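Local coordinates for protein domain of Unknown Function with a Cystatin-Like Fold (Nostoc punctiforme, PDB 2RGQ) that is of unknown function but adopts a cystatin-like fold of the SnoaL-like (NTF2) group, whose members often enclose a pocket between sheet and helices, at residues D24-E29 with F65-R70; N30-F35 with K49-L54; G39-F44 with I121-E126; S73-I78 with E88-V93; G80-A85 with V111-G116. All coordinates share one frame; numbering follows the deposited sequence.

Contact 1: D24-E29 with F65-R70; sequences DKEDVE and FARGKR
Asp24 sets its carboxylate against the backbone of Lys69 and Arg70, where strand 69-80 begins. Two residues on, Glu26 follows the last turn of helix 6-25 in a Schellman motif, with positive phi, and meets Arg67 from the turn after helix 51-66. Asp24 OD2 lies 3.4 Å from Arg70 CA. Asp24 OD1 is 3.2 Å from Lys69 O, but these are two acceptors and do not bond. Each has a donor of its own: His71 bonds OD1, and Arg96 bonds Lys69 O. OD2 bonds Tyr90 of the second subunit, so the contact borders a subunit interface. Water 2 fills in between the segments. It lies 2.8 Å from Asp24 OD1 and 2.7 Å from Ala66 O, and accepts from Lys69 N at 2.9 Å.

The side chains of Glu26 and Arg67 cross at about a right angle and form a salt bridge. Arg67 grips side-on. The bend at chi3, -73°, turns its NE toward Glu26 OE2, and the bond between them is 2.8 Å. It arrives on the syn side of the carboxylate, 33° out of its plane. Arg67 NH2 bonds Glu26 OE1 at 3.1 Å, from above that plane. Asp63 holds NH1 of the same guanidinium in a second salt bridge. Water 1 bonds Asp24 O, Glu26 OE2 and Gly68 N.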
# COMPACT_ATOMS: atom_id res chain seq x y z
N ASP B 24 1.63 -14.74 -6.92
CA ASP B 24 0.38 -15.26 -6.35
C ASP B 24 -0.50 -15.99 -7.35
O ASP B 24 -1.11 -17.01 -6.98
CB ASP B 24 -0.41 -14.17 -5.64
CG ASP B 24 0.30 -13.60 -4.40
OD1 ASP B 24 1.08 -14.30 -3.70
OD2 ASP B 24 0.06 -12.46 -4.10
N LYS B 25 -0.55 -15.47 -8.58
CA LYS B 25 -1.27 -16.08 -9.71
C LYS B 25 -0.50 -17.30 -10.31
O LYS B 25 -1.06 -18.07 -11.08
CB LYS B 25 -1.52 -14.99 -10.78
CG LYS B 25 -2.51 -15.37 -11.90
CD LYS B 25 -2.62 -14.23 -12.93
N GLU B 26 0.76 -17.48 -9.95
CA GLU B 26 1.66 -18.50 -10.45
C GLU B 26 1.88 -18.32 -11.97
O GLU B 26 2.00 -19.29 -12.71
CB GLU B 26 1.20 -19.93 -10.09
CG GLU B 26 0.75 -20.04 -8.66
CD GLU B 26 0.61 -21.46 -8.15
OE1 GLU B 26 1.00 -22.40 -8.86
OE2 GLU B 26 0.09 -21.61 -7.02
N ASP B 27 1.92 -17.05 -12.40
CA ASP B 27 2.11 -16.62 -13.78
C ASP B 27 3.60 -16.39 -13.96
O ASP B 27 4.12 -15.26 -13.75
CB ASP B 27 1.30 -15.32 -14.01
CG ASP B 27 1.41 -14.77 -15.43
OD1 ASP B 27 2.27 -15.19 -16.25
OD2 ASP B 27 0.64 -13.85 -15.72
N VAL B 28 4.32 -17.45 -14.31
CA VAL B 28 5.79 -17.33 -14.40
C VAL B 28 6.26 -16.33 -15.48
O VAL B 28 7.26 -15.64 -15.27
CB VAL B 28 6.52 -18.70 -14.53
CG1 VAL B 28 6.25 -19.36 -15.90
CG2 VAL B 28 7.99 -18.51 -14.28
N GLU B 29 5.53 -16.19 -16.60
CA GLU B 29 5.99 -15.26 -17.66
C GLU B 29 5.94 -13.80 -17.25
O GLU B 29 6.89 -13.06 -17.52
CB GLU B 29 5.26 -15.46 -19.01
CG GLU B 29 5.41 -16.85 -19.60
CD GLU B 29 6.87 -17.26 -19.89
OE1 GLU B 29 7.67 -16.48 -20.40
OE2 GLU B 29 7.20 -18.42 -19.63
N PHE B 65 7.05 -22.14 0.32
CA PHE B 65 6.31 -21.21 1.18
C PHE B 65 5.39 -20.18 0.53
O PHE B 65 4.53 -19.67 1.24
CB PHE B 65 7.30 -20.42 2.08
CG PHE B 65 8.40 -19.71 1.33
CD1 PHE B 65 8.19 -18.48 0.72
CD2 PHE B 65 9.66 -20.28 1.23
CE1 PHE B 65 9.22 -17.84 0.02
CE2 PHE B 65 10.69 -19.65 0.53
CZ PHE B 65 10.47 -18.44 -0.07
N ALA B 66 5.51 -19.90 -0.77
CA ALA B 66 4.83 -18.76 -1.36
C ALA B 66 3.45 -19.00 -1.99
O ALA B 66 2.77 -18.03 -2.33
CB ALA B 66 5.81 -18.06 -2.40
N ARG B 67 3.03 -20.25 -2.12
CA ARG B 67 1.75 -20.59 -2.73
C ARG B 67 0.54 -20.33 -1.82
O ARG B 67 0.60 -20.54 -0.63
CB ARG B 67 1.76 -22.07 -3.19
CG ARG B 67 0.47 -22.59 -3.81
CD ARG B 67 0.64 -23.92 -4.54
NE ARG B 67 1.36 -23.83 -5.81
CZ ARG B 67 2.59 -24.28 -6.09
NH1 ARG B 67 3.33 -24.90 -5.19
NH2 ARG B 67 3.10 -24.11 -7.31
N GLY B 68 -0.55 -19.89 -2.41
CA GLY B 68 -1.80 -19.71 -1.69
C GLY B 68 -1.90 -18.50 -0.80
O GLY B 68 -2.68 -18.51 0.18
N LYS B 69 -1.20 -17.42 -1.21
CA LYS B 69 -1.10 -16.21 -0.44
C LYS B 69 -1.49 -14.96 -1.23
O LYS B 69 -1.81 -15.01 -2.41
CB LYS B 69 0.37 -15.97 -0.02
CG LYS B 69 1.16 -17.16 0.60
CD LYS B 69 0.46 -17.82 1.81
CE LYS B 69 1.38 -18.78 2.57
NZ LYS B 69 0.60 -19.60 3.55
N ARG B 70 -1.49 -13.85 -0.49
CA ARG B 70 -1.49 -12.52 -1.06
C ARG B 70 -0.23 -11.88 -0.50
O ARG B 70 -0.07 -11.78 0.71
CB ARG B 70 -2.71 -11.69 -0.69
CG ARG B 70 -4.05 -12.10 -1.34
CD ARG B 70 -3.98 -12.03 -2.85
NE ARG B 70 -5.19 -12.56 -3.46
CZ ARG B 70 -5.29 -12.96 -4.73
NH1 ARG B 70 -4.28 -12.86 -5.60
NH2 ARG B 70 -6.45 -13.45 -5.14
O HOH W 1 -0.46 -19.40 -5.37
O HOH W 2 0.59 -17.04 -3.48

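Contact 2: N30-F35 with K49-L54; sequences NYLATF and KGKEEL
Leu54 meets Phe35 over one face of its ring. The CD2 methyl stands 3.9 Å from the ring centroid and only 12° off the normal, a CH-pi contact. The other methyl, CD1, lies over the inner end of the ring, 3.5 Å from Phe35 CG. On its CB, Leu54 is met by Leu32. The two leucines slide past each other in opposite directions, and Leu32 CD2 comes to 3.4 Å from Leu54 CB, tighter than usual for two carbons.

The aliphatic part of Lys51 runs over the backbone of the other segment. The bend at chi2, -69°, turns CD toward Leu32. CE, reached by an extended chi3, rests 3.3 Å from Leu32 O and equally near Phe35 O. Water 4 joins Lys51 NZ to Phe35 O, and water 3 links Tyr31 OH to Leu54 O. This is the place where the short helix 28-32 packs on the first turn of helix 51-66, both packed on the cystatin-like sheet through Leu41. That residue of strand 39-43 touches Tyr31, Phe35 and Leu54.

A type I turn, closed by Phe35 N to Leu32 O, brings the Phe35 backbone round to face Leu54. Tyr31 O supports the turn by accepting from both Thr34 N and Thr34 OG1, the latter at 2.8 Å. Further out, the rings of Phe19 and Phe58 meet the Tyr31 ring.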
# COMPACT_ATOMS: atom_id res chain seq x y z
N ASN B 30 4.85 -13.39 -16.58
CA ASN B 30 4.76 -12.00 -16.10
C ASN B 30 5.67 -11.74 -14.93
O ASN B 30 6.12 -10.62 -14.77
CB ASN B 30 3.32 -11.61 -15.83
CG ASN B 30 2.59 -11.29 -17.14
OD1 ASN B 30 3.20 -10.72 -18.08
ND2 ASN B 30 1.34 -11.68 -17.24
N TYR B 31 5.97 -12.79 -14.14
CA TYR B 31 6.98 -12.70 -13.11
C TYR B 31 8.35 -12.41 -13.72
O TYR B 31 9.04 -11.43 -13.32
CB TYR B 31 7.02 -14.00 -12.30
CG TYR B 31 8.14 -14.10 -11.27
CD1 TYR B 31 7.98 -13.59 -9.98
CD2 TYR B 31 9.34 -14.77 -11.58
CE1 TYR B 31 8.96 -13.74 -9.01
CE2 TYR B 31 10.35 -14.91 -10.64
CZ TYR B 31 10.16 -14.39 -9.33
OH TYR B 31 11.11 -14.50 -8.33
N LEU B 32 8.72 -13.21 -14.71
CA LEU B 32 10.04 -13.10 -15.34
C LEU B 32 10.26 -11.77 -16.04
O LEU B 32 11.35 -11.26 -16.03
CB LEU B 32 10.30 -14.28 -16.29
CG LEU B 32 10.53 -15.63 -15.61
CD1 LEU B 32 10.48 -16.77 -16.71
CD2 LEU B 32 11.82 -15.66 -14.71
N ALA B 33 9.18 -11.21 -16.58
CA ALA B 33 9.20 -9.91 -17.28
C ALA B 33 9.66 -8.72 -16.43
O ALA B 33 10.08 -7.67 -16.96
CB ALA B 33 7.81 -9.63 -17.80
N THR B 34 9.48 -8.84 -15.11
CA THR B 34 9.91 -7.80 -14.16
C THR B 34 11.43 -7.74 -13.99
O THR B 34 11.95 -6.72 -13.54
CB THR B 34 9.26 -7.98 -12.75
OG1 THR B 34 9.84 -9.10 -12.07
CG2 THR B 34 7.73 -8.09 -12.86
N PHE B 35 12.14 -8.80 -14.37
CA PHE B 35 13.58 -8.87 -14.21
C PHE B 35 14.33 -8.56 -15.49
O PHE B 35 13.93 -8.96 -16.59
CB PHE B 35 14.03 -10.27 -13.77
CG PHE B 35 13.75 -10.57 -12.34
CD1 PHE B 35 14.67 -10.25 -11.36
CD2 PHE B 35 12.55 -11.20 -11.97
CE1 PHE B 35 14.41 -10.51 -10.04
CE2 PHE B 35 12.28 -11.45 -10.64
CZ PHE B 35 13.22 -11.11 -9.68
N LYS B 49 19.64 -16.19 -10.40
CA LYS B 49 20.11 -15.14 -11.32
C LYS B 49 19.98 -15.62 -12.75
O LYS B 49 20.39 -16.75 -13.09
CB LYS B 49 21.56 -14.75 -11.05
CG LYS B 49 22.02 -13.43 -11.65
CD LYS B 49 23.13 -12.79 -10.86
CE LYS B 49 23.33 -11.33 -11.22
NZ LYS B 49 23.86 -11.14 -12.55
N GLY B 50 19.43 -14.75 -13.59
CA GLY B 50 19.15 -15.05 -14.97
C GLY B 50 17.81 -15.73 -15.07
O GLY B 50 17.29 -16.31 -14.07
N LYS B 51 17.30 -15.77 -16.29
CA LYS B 51 15.91 -16.20 -16.49
C LYS B 51 15.65 -17.65 -16.17
O LYS B 51 14.60 -17.96 -15.58
CB LYS B 51 15.42 -15.82 -17.90
CG LYS B 51 15.33 -14.30 -18.15
CD LYS B 51 14.23 -13.62 -17.37
CE LYS B 51 14.14 -12.09 -17.62
NZ LYS B 51 13.54 -11.73 -18.95
N GLU B 52 16.60 -18.53 -16.48
CA GLU B 52 16.44 -19.95 -16.20
C GLU B 52 16.37 -20.24 -14.69
O GLU B 52 15.46 -20.95 -14.23
CB GLU B 52 17.57 -20.76 -16.84
CG GLU B 52 17.43 -22.27 -16.67
N GLU B 53 17.31 -19.68 -13.93
CA GLU B 53 17.30 -19.84 -12.48
C GLU B 53 16.11 -19.13 -11.86
O GLU B 53 15.58 -19.65 -10.87
CB GLU B 53 18.56 -19.34 -11.79
CG GLU B 53 19.83 -20.09 -12.19
CD GLU B 53 21.05 -19.70 -11.35
OE1 GLU B 53 20.92 -18.74 -10.52
OE2 GLU B 53 22.11 -20.38 -11.50
N LEU B 54 15.70 -17.98 -12.40
CA LEU B 54 14.54 -17.27 -11.82
C LEU B 54 13.28 -18.11 -11.99
O LEU B 54 12.43 -18.21 -11.07
CB LEU B 54 14.37 -15.86 -12.42
CG LEU B 54 15.41 -14.77 -12.03
CD1 LEU B 54 15.43 -13.59 -13.04
CD2 LEU B 54 15.25 -14.28 -10.55
O HOH W 3 12.80 -16.49 -8.80
O HOH W 4 13.43 -9.26 -19.11

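Contact 3: G39-F44 with I121-E126; sequences GALQGF and ILRQIE
Gln42 lies alongside Gln124, both side chains pointing the same way with their amide planes 22° apart. Gln124 NE2 gives a hydrogen bond of 2.9 Å to Gln42 OE1, close to its own amide plane but tilted 33° from that of the acceptor. An alanine in place of Gln124 would probably leave Gln42 OE1 without this donor and its amide freer to turn.

The same face carries Ala40 CB against Leu122 CD1. On the other face Leu41 runs beside Arg123, and its CD1 rests 3.6 Å from Arg123 CG. That methyl also touches Ile125 CD1. The guanidinium of Arg123 leads on to salt bridges with Asp109 and Glu20 and makes a cation-pi contact with the Phe19 ring.

Strands 39-43 and 117-127 are parallel neighbours in the mixed sheet. Arg123 N bonds Ala40 O, Gln42 N bonds Arg123 O at 2.8 Å, and Ile125 N bonds Gln42 O. Ala40 N bonds Ile121 O, next to the classic bulge of Ile121 and Leu122 opposite Gln110. The chemistry thus divides by face: an amide pair and the apolar Ala40-Leu122 pair on one, and on the other an apolar layer whose buried arginine is probably balanced by two acids.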
# COMPACT_ATOMS: atom_id res chain seq x y z
N GLY B 39 19.00 -10.23 -14.19
CA GLY B 39 18.48 -9.83 -12.91
C GLY B 39 18.55 -10.95 -11.90
O GLY B 39 18.60 -12.11 -12.29
N ALA B 40 18.50 -10.60 -10.61
CA ALA B 40 18.66 -11.58 -9.55
C ALA B 40 17.68 -11.36 -8.41
O ALA B 40 17.23 -10.22 -8.19
CB ALA B 40 20.08 -11.58 -9.00
N LEU B 41 17.33 -12.46 -7.75
CA LEU B 41 16.50 -12.48 -6.52
C LEU B 41 17.30 -13.19 -5.45
O LEU B 41 17.73 -14.36 -5.66
CB LEU B 41 15.20 -13.25 -6.73
CG LEU B 41 14.27 -13.38 -5.49
CD1 LEU B 41 13.89 -12.06 -4.88
CD2 LEU B 41 13.00 -14.17 -5.83
N GLN B 42 17.49 -12.50 -4.31
CA GLN B 42 18.19 -13.06 -3.15
C GLN B 42 17.33 -13.00 -1.91
O GLN B 42 16.76 -11.97 -1.62
CB GLN B 42 19.47 -12.28 -2.86
CG GLN B 42 20.34 -12.88 -1.77
CD GLN B 42 21.68 -12.19 -1.67
OE1 GLN B 42 21.83 -11.01 -2.05
NE2 GLN B 42 22.68 -12.93 -1.18
N GLY B 43 17.35 -14.08 -1.13
CA GLY B 43 16.73 -14.15 0.19
C GLY B 43 17.56 -15.13 1.03
O GLY B 43 18.60 -15.60 0.59
N PHE B 44 17.10 -15.47 2.24
CA PHE B 44 17.83 -16.40 3.10
C PHE B 44 18.06 -17.75 2.40
O PHE B 44 19.01 -18.42 2.71
CB PHE B 44 17.11 -16.62 4.46
CG PHE B 44 15.79 -17.34 4.36
CD1 PHE B 44 15.74 -18.75 4.36
CD2 PHE B 44 14.60 -16.64 4.29
CE1 PHE B 44 14.52 -19.41 4.24
CE2 PHE B 44 13.39 -17.29 4.18
CZ PHE B 44 13.35 -18.69 4.15
N ILE B 121 17.12 -5.36 -11.23
CA ILE B 121 18.49 -5.89 -11.34
C ILE B 121 18.79 -6.81 -10.17
O ILE B 121 19.42 -7.87 -10.32
CB ILE B 121 19.56 -4.75 -11.35
CG1 ILE B 121 19.33 -3.83 -12.58
CG2 ILE B 121 21.01 -5.35 -11.27
CD1 ILE B 121 19.42 -4.54 -13.95
N LEU B 122 18.41 -6.37 -8.97
CA LEU B 122 18.61 -7.16 -7.79
C LEU B 122 17.54 -6.87 -6.79
O LEU B 122 17.40 -5.74 -6.34
CB LEU B 122 19.96 -6.86 -7.14
CG LEU B 122 20.25 -7.58 -5.82
CD1 LEU B 122 20.18 -9.09 -5.97
CD2 LEU B 122 21.62 -7.19 -5.35
N ARG B 123 16.79 -7.90 -6.44
CA ARG B 123 15.81 -7.81 -5.36
C ARG B 123 16.31 -8.66 -4.21
O ARG B 123 16.57 -9.86 -4.39
CB ARG B 123 14.42 -8.24 -5.85
CG ARG B 123 13.47 -8.48 -4.69
CD ARG B 123 12.05 -8.64 -5.11
NE ARG B 123 11.44 -7.31 -5.17
CZ ARG B 123 10.17 -7.05 -4.86
NH1 ARG B 123 9.30 -7.98 -4.53
NH2 ARG B 123 9.77 -5.80 -4.90
N GLN B 124 16.47 -8.03 -3.04
CA GLN B 124 16.91 -8.67 -1.80
C GLN B 124 15.78 -8.61 -0.80
O GLN B 124 15.31 -7.51 -0.45
CB GLN B 124 18.15 -7.99 -1.23
CG GLN B 124 19.40 -8.29 -2.08
CD GLN B 124 20.59 -7.52 -1.63
OE1 GLN B 124 20.54 -6.30 -1.61
NE2 GLN B 124 21.70 -8.19 -1.36
N ILE B 125 15.30 -9.78 -0.40
CA ILE B 125 14.20 -9.93 0.56
C ILE B 125 14.80 -10.37 1.89
O ILE B 125 15.49 -11.39 1.96
CB ILE B 125 13.16 -10.96 0.05
CG1 ILE B 125 12.63 -10.54 -1.33
CG2 ILE B 125 12.02 -11.08 1.07
CD1 ILE B 125 11.59 -11.40 -1.94
N GLU B 126 14.54 -9.60 2.95
CA GLU B 126 15.05 -9.84 4.29
C GLU B 126 13.84 -10.21 5.11
O GLU B 126 13.12 -9.34 5.59
CB GLU B 126 15.76 -8.58 4.81
CG GLU B 126 16.93 -8.18 3.92
CD GLU B 126 17.75 -6.98 4.42
OE1 GLU B 126 17.32 -6.28 5.38
OE2 GLU B 126 18.85 -6.74 3.84
O HOH W 5 15.60 -13.32 3.71

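Contact 4: S73-I78 with E88-V93; sequences SSNAII and ESYLTV
Chi1 of Tyr90, -76°, and of Asn75, -64°, turn each CG beside its backbone N, where the Asn75 amide and the Tyr90 ring meet. Strands 69-80 and 84-95 form an antiparallel hairpin here, and a beta bulge at Asn75 and Ala76 shifts the register by one. Asn75 takes positive phi there. Its ND2 lies 3.3 Å from Tyr90 CD2, with amide and ring planes 46° apart. The amide is held by the third subunit, where ND2 bonds His71 O and OD1 bonds Ser73 N. Tyr90 OH reaches Asp24 of that subunit, so this part of the hairpin lies at the interface with the third subunit. An alanine in place of Tyr90 would probably leave Asp24 of the third subunit without this hydroxyl partner and Asn75 ND2 without the ring beside it.

Backbone bonds close the hairpin on both sides of the bulge. Tyr90 N gives a nearly straight bond of 2.8 Å to Ser74 O, and Ser74 N bonds Tyr90 O. Past the bulge Ile77 and Glu88 exchange two more. Glu88 bends at chi2, and its OE1 lies 3.8 Å from Ile77 CB, while OE2 bonds Gln79. Water 7 joins Ser74 OG to Thr92 OG1. On the other face water 6 bridges Ser89 OG and Ser73 OG, and donates to Tyr90 O at 2.9 Å.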
# COMPACT_ATOMS: atom_id res chain seq x y z
N SER B 73 2.84 -5.17 -1.21
CA SER B 73 3.92 -4.20 -1.14
C SER B 73 3.41 -2.90 -0.51
O SER B 73 2.30 -2.45 -0.84
CB SER B 73 4.46 -3.92 -2.56
OG SER B 73 5.50 -2.97 -2.56
N SER B 74 4.21 -2.27 0.37
CA SER B 74 3.86 -1.00 1.01
C SER B 74 5.11 -0.21 1.38
O SER B 74 6.20 -0.75 1.31
CB SER B 74 3.03 -1.20 2.27
OG SER B 74 3.75 -1.85 3.31
N ASN B 75 4.92 1.08 1.62
CA ASN B 75 5.97 2.01 2.13
C ASN B 75 7.13 2.17 1.16
O ASN B 75 8.30 2.22 1.59
CB ASN B 75 6.52 1.57 3.50
CG ASN B 75 5.50 1.58 4.62
OD1 ASN B 75 4.40 2.02 4.45
ND2 ASN B 75 5.91 1.11 5.82
N ALA B 76 6.84 2.24 -0.13
CA ALA B 76 7.92 2.39 -1.11
C ALA B 76 8.64 3.74 -0.95
O ALA B 76 8.02 4.82 -0.85
CB ALA B 76 7.42 2.25 -2.53
N ILE B 77 9.96 3.66 -0.93
CA ILE B 77 10.82 4.84 -0.96
C ILE B 77 11.81 4.54 -2.09
O ILE B 77 12.51 3.52 -2.07
CB ILE B 77 11.56 5.09 0.32
CG1 ILE B 77 10.56 5.22 1.51
CG2 ILE B 77 12.49 6.34 0.16
CD1 ILE B 77 11.26 5.44 2.83
N ILE B 78 11.85 5.46 -3.04
CA ILE B 78 12.67 5.31 -4.24
C ILE B 78 13.63 6.47 -4.39
O ILE B 78 13.23 7.63 -4.28
CB ILE B 78 11.77 5.20 -5.52
CG1 ILE B 78 10.83 3.98 -5.45
CG2 ILE B 78 12.65 5.20 -6.82
CD1 ILE B 78 9.70 4.05 -6.50
N GLU B 88 13.21 0.80 -1.48
CA GLU B 88 13.08 0.06 -0.22
C GLU B 88 11.58 -0.03 0.02
O GLU B 88 10.85 0.91 -0.26
CB GLU B 88 13.80 0.72 0.95
CG GLU B 88 15.25 1.02 0.69
CD GLU B 88 15.47 2.32 -0.08
OE1 GLU B 88 14.96 3.39 0.33
OE2 GLU B 88 16.19 2.30 -1.11
N SER B 89 11.11 -1.14 0.55
CA SER B 89 9.69 -1.31 0.75
C SER B 89 9.46 -2.43 1.75
O SER B 89 10.41 -3.11 2.15
CB SER B 89 9.00 -1.64 -0.57
OG SER B 89 9.33 -2.95 -1.05
N TYR B 90 8.19 -2.61 2.11
CA TYR B 90 7.80 -3.71 2.94
C TYR B 90 7.01 -4.70 2.15
O TYR B 90 6.31 -4.32 1.25
CB TYR B 90 6.90 -3.25 4.07
CG TYR B 90 7.58 -2.54 5.22
CD1 TYR B 90 8.97 -2.49 5.35
CD2 TYR B 90 6.81 -2.00 6.23
CE1 TYR B 90 9.56 -1.92 6.47
CE2 TYR B 90 7.39 -1.44 7.35
CZ TYR B 90 8.75 -1.38 7.45
OH TYR B 90 9.36 -0.83 8.53
N LEU B 91 7.09 -5.95 2.60
CA LEU B 91 6.33 -7.06 2.07
C LEU B 91 5.60 -7.65 3.25
O LEU B 91 6.21 -7.91 4.30
CB LEU B 91 7.23 -8.11 1.43
CG LEU B 91 6.60 -9.38 0.86
CD1 LEU B 91 5.61 -9.02 -0.21
CD2 LEU B 91 7.69 -10.33 0.33
N THR B 92 4.27 -7.76 3.13
CA THR B 92 3.47 -8.47 4.12
C THR B 92 2.70 -9.57 3.38
O THR B 92 2.23 -9.36 2.26
CB THR B 92 2.54 -7.54 4.90
OG1 THR B 92 1.81 -6.71 3.97
CG2 THR B 92 3.38 -6.64 5.83
N VAL B 93 2.60 -10.76 3.99
CA VAL B 93 2.01 -11.91 3.35
C VAL B 93 0.88 -12.44 4.23
O VAL B 93 1.04 -12.60 5.45
CB VAL B 93 3.09 -13.00 3.10
CG1 VAL B 93 2.53 -14.15 2.20
CG2 VAL B 93 4.39 -12.40 2.50
O HOH W 6 7.65 -4.81 -1.32
O HOH W 7 3.19 -4.42 2.81

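Contact 5: G80-A85 with V111-G116; sequences GNYDEA and VRKING
The end of the hairpin of strands 84-95 and 101-114 is joined here, at one end of the sheet, with the centre of the contact about 17 Å from the centre of the chain. Ala85 and Val111 form the hydrogen-bonded pair. Val111 N gives an almost straight bond of 2.9 Å to Ala85 O, and Ala85 N returns one to Val111 O. On that face Ala85 CB sits 3.7 Å from Val111 CG2, and Ile12 of helix 6-25 touches both residues.

Lys113 reaches over to the turn before strand 84-95. Its CB packs 3.9 Å from Asp83 CB, and its backbone N bonds Asp83 O at 2.9 Å. The chain stays extended to CD, then bends at chi3, -75°, which places CE 3.1 Å from Tyr82 O. NZ then bonds that oxygen at 2.7 Å, in the carbonyl plane. The same NZ makes a salt bridge with Asp8, so the ammonium ties the turn to helix 6-25.

On the opposite face Glu84 and Arg112 are a non-hydrogen-bonded pair. Their charged ends do not touch, but water 8 gives a bond to Glu84 OE1 and accepts one from Arg112 NE. Within the turn Asn81 OD1 accepts from Asp83 N and from Glu84 N. The first of these makes an Asx turn in the connection from strand 69-80 into strand 84-95, which then pairs with strand 101-114 as the next antiparallel hairpin of the meander.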
# COMPACT_ATOMS: atom_id res chain seq x y z
N GLY B 80 17.19 7.77 -6.91
CA GLY B 80 17.99 7.50 -8.08
C GLY B 80 17.85 8.60 -9.10
O GLY B 80 17.56 9.74 -8.77
N ASN B 81 18.08 8.23 -10.37
CA ASN B 81 18.01 9.15 -11.47
C ASN B 81 17.17 8.51 -12.58
O ASN B 81 16.48 7.47 -12.33
CB ASN B 81 19.44 9.56 -11.89
CG ASN B 81 20.22 8.43 -12.55
OD1 ASN B 81 19.69 7.35 -12.76
ND2 ASN B 81 21.49 8.70 -12.93
N TYR B 82 17.28 9.02 -13.81
CA TYR B 82 16.42 8.51 -14.89
C TYR B 82 16.64 7.07 -15.35
O TYR B 82 15.76 6.50 -16.03
CB TYR B 82 16.48 9.42 -16.12
CG TYR B 82 17.62 9.08 -17.06
CD1 TYR B 82 18.92 9.34 -16.71
CD2 TYR B 82 17.37 8.50 -18.31
CE1 TYR B 82 19.97 9.04 -17.59
CE2 TYR B 82 18.39 8.21 -19.22
CZ TYR B 82 19.71 8.46 -18.85
OH TYR B 82 20.74 8.16 -19.72
N ASP B 83 17.78 6.46 -14.99
CA ASP B 83 18.04 5.09 -15.43
C ASP B 83 18.59 4.12 -14.43
O ASP B 83 18.76 2.98 -14.77
CB ASP B 83 18.90 5.11 -16.70
CG ASP B 83 20.31 5.66 -16.48
OD1 ASP B 83 20.61 6.15 -15.39
OD2 ASP B 83 21.09 5.63 -17.48
N GLU B 84 18.84 4.55 -13.20
CA GLU B 84 19.30 3.68 -12.14
C GLU B 84 18.67 4.17 -10.83
O GLU B 84 18.71 5.36 -10.52
CB GLU B 84 20.79 3.72 -12.00
CG GLU B 84 21.56 3.35 -13.27
CD GLU B 84 23.05 3.29 -13.01
OE1 GLU B 84 23.50 2.23 -12.53
OE2 GLU B 84 23.75 4.30 -13.31
N ALA B 85 18.10 3.26 -10.08
CA ALA B 85 17.47 3.65 -8.83
C ALA B 85 17.45 2.47 -7.87
O ALA B 85 17.80 1.33 -8.22
CB ALA B 85 16.04 4.20 -9.08
N VAL B 111 17.10 -1.17 -9.41
CA VAL B 111 16.36 -1.20 -10.66
C VAL B 111 17.13 -0.39 -11.71
O VAL B 111 17.97 0.43 -11.37
CB VAL B 111 14.94 -0.67 -10.55
CG1 VAL B 111 14.08 -1.62 -9.60
CG2 VAL B 111 14.93 0.83 -10.14
N ARG B 112 16.88 -0.72 -12.96
CA ARG B 112 17.57 -0.07 -14.09
C ARG B 112 16.64 0.08 -15.27
O ARG B 112 15.80 -0.80 -15.54
CB ARG B 112 18.78 -0.90 -14.48
CG ARG B 112 19.70 -0.30 -15.56
CD ARG B 112 20.87 -1.22 -15.83
NE ARG B 112 21.66 -1.45 -14.61
CZ ARG B 112 22.46 -2.49 -14.37
NH1 ARG B 112 22.64 -3.41 -15.26
NH2 ARG B 112 23.13 -2.59 -13.25
N LYS B 113 16.81 1.21 -15.96
CA LYS B 113 16.05 1.47 -17.19
C LYS B 113 16.91 0.93 -18.33
O LYS B 113 18.02 1.39 -18.54
CB LYS B 113 15.77 2.93 -17.35
CG LYS B 113 14.98 3.28 -18.57
CD LYS B 113 14.63 4.74 -18.63
CE LYS B 113 13.52 5.10 -17.67
NZ LYS B 113 13.45 6.61 -17.49
N ILE B 114 16.37 -0.07 -19.04
CA ILE B 114 17.02 -0.73 -20.17
C ILE B 114 16.07 -0.66 -21.38
O ILE B 114 14.92 -1.06 -21.31
CB ILE B 114 17.39 -2.21 -19.84
CG1 ILE B 114 18.07 -2.31 -18.46
CG2 ILE B 114 18.26 -2.80 -20.96
CD1 ILE B 114 18.47 -3.73 -18.01
N ASN B 115 16.57 -0.11 -22.49
CA ASN B 115 15.77 0.10 -23.69
C ASN B 115 14.42 0.77 -23.38
O ASN B 115 13.36 0.38 -23.90
CB ASN B 115 15.56 -1.20 -24.46
CG ASN B 115 16.86 -1.94 -24.73
OD1 ASN B 115 17.91 -1.37 -25.02
ND2 ASN B 115 16.77 -3.23 -24.67
N GLY B 116 14.47 1.74 -22.48
CA GLY B 116 13.34 2.54 -22.10
C GLY B 116 12.34 2.04 -21.09
O GLY B 116 11.33 2.71 -20.86
O HOH W 8 21.90 0.08 -12.04

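Overall arrangement
From the N terminus, helix 6-25 runs into contact 1, whose long loop closes at the start of strand 69-80. Contact 2 is nested inside that loop and joins helix 28-32 to helix 51-66. Contact 3 opens within the same loop but closes near the end of the chain, so it crosses contacts 1 and 2. It pairs strand 39-43 with strand 117-127. Contacts 4 and 5 lie inside its span and cross, their segments alternating along the chain, and share strand 84-95. Together they bind strands 69-80, 84-95 and 101-114. Leu41 and Gly39 link contact 3 to contact 2, Ile121 links it to contact 5, and Val93 brings contact 4 against contact 1.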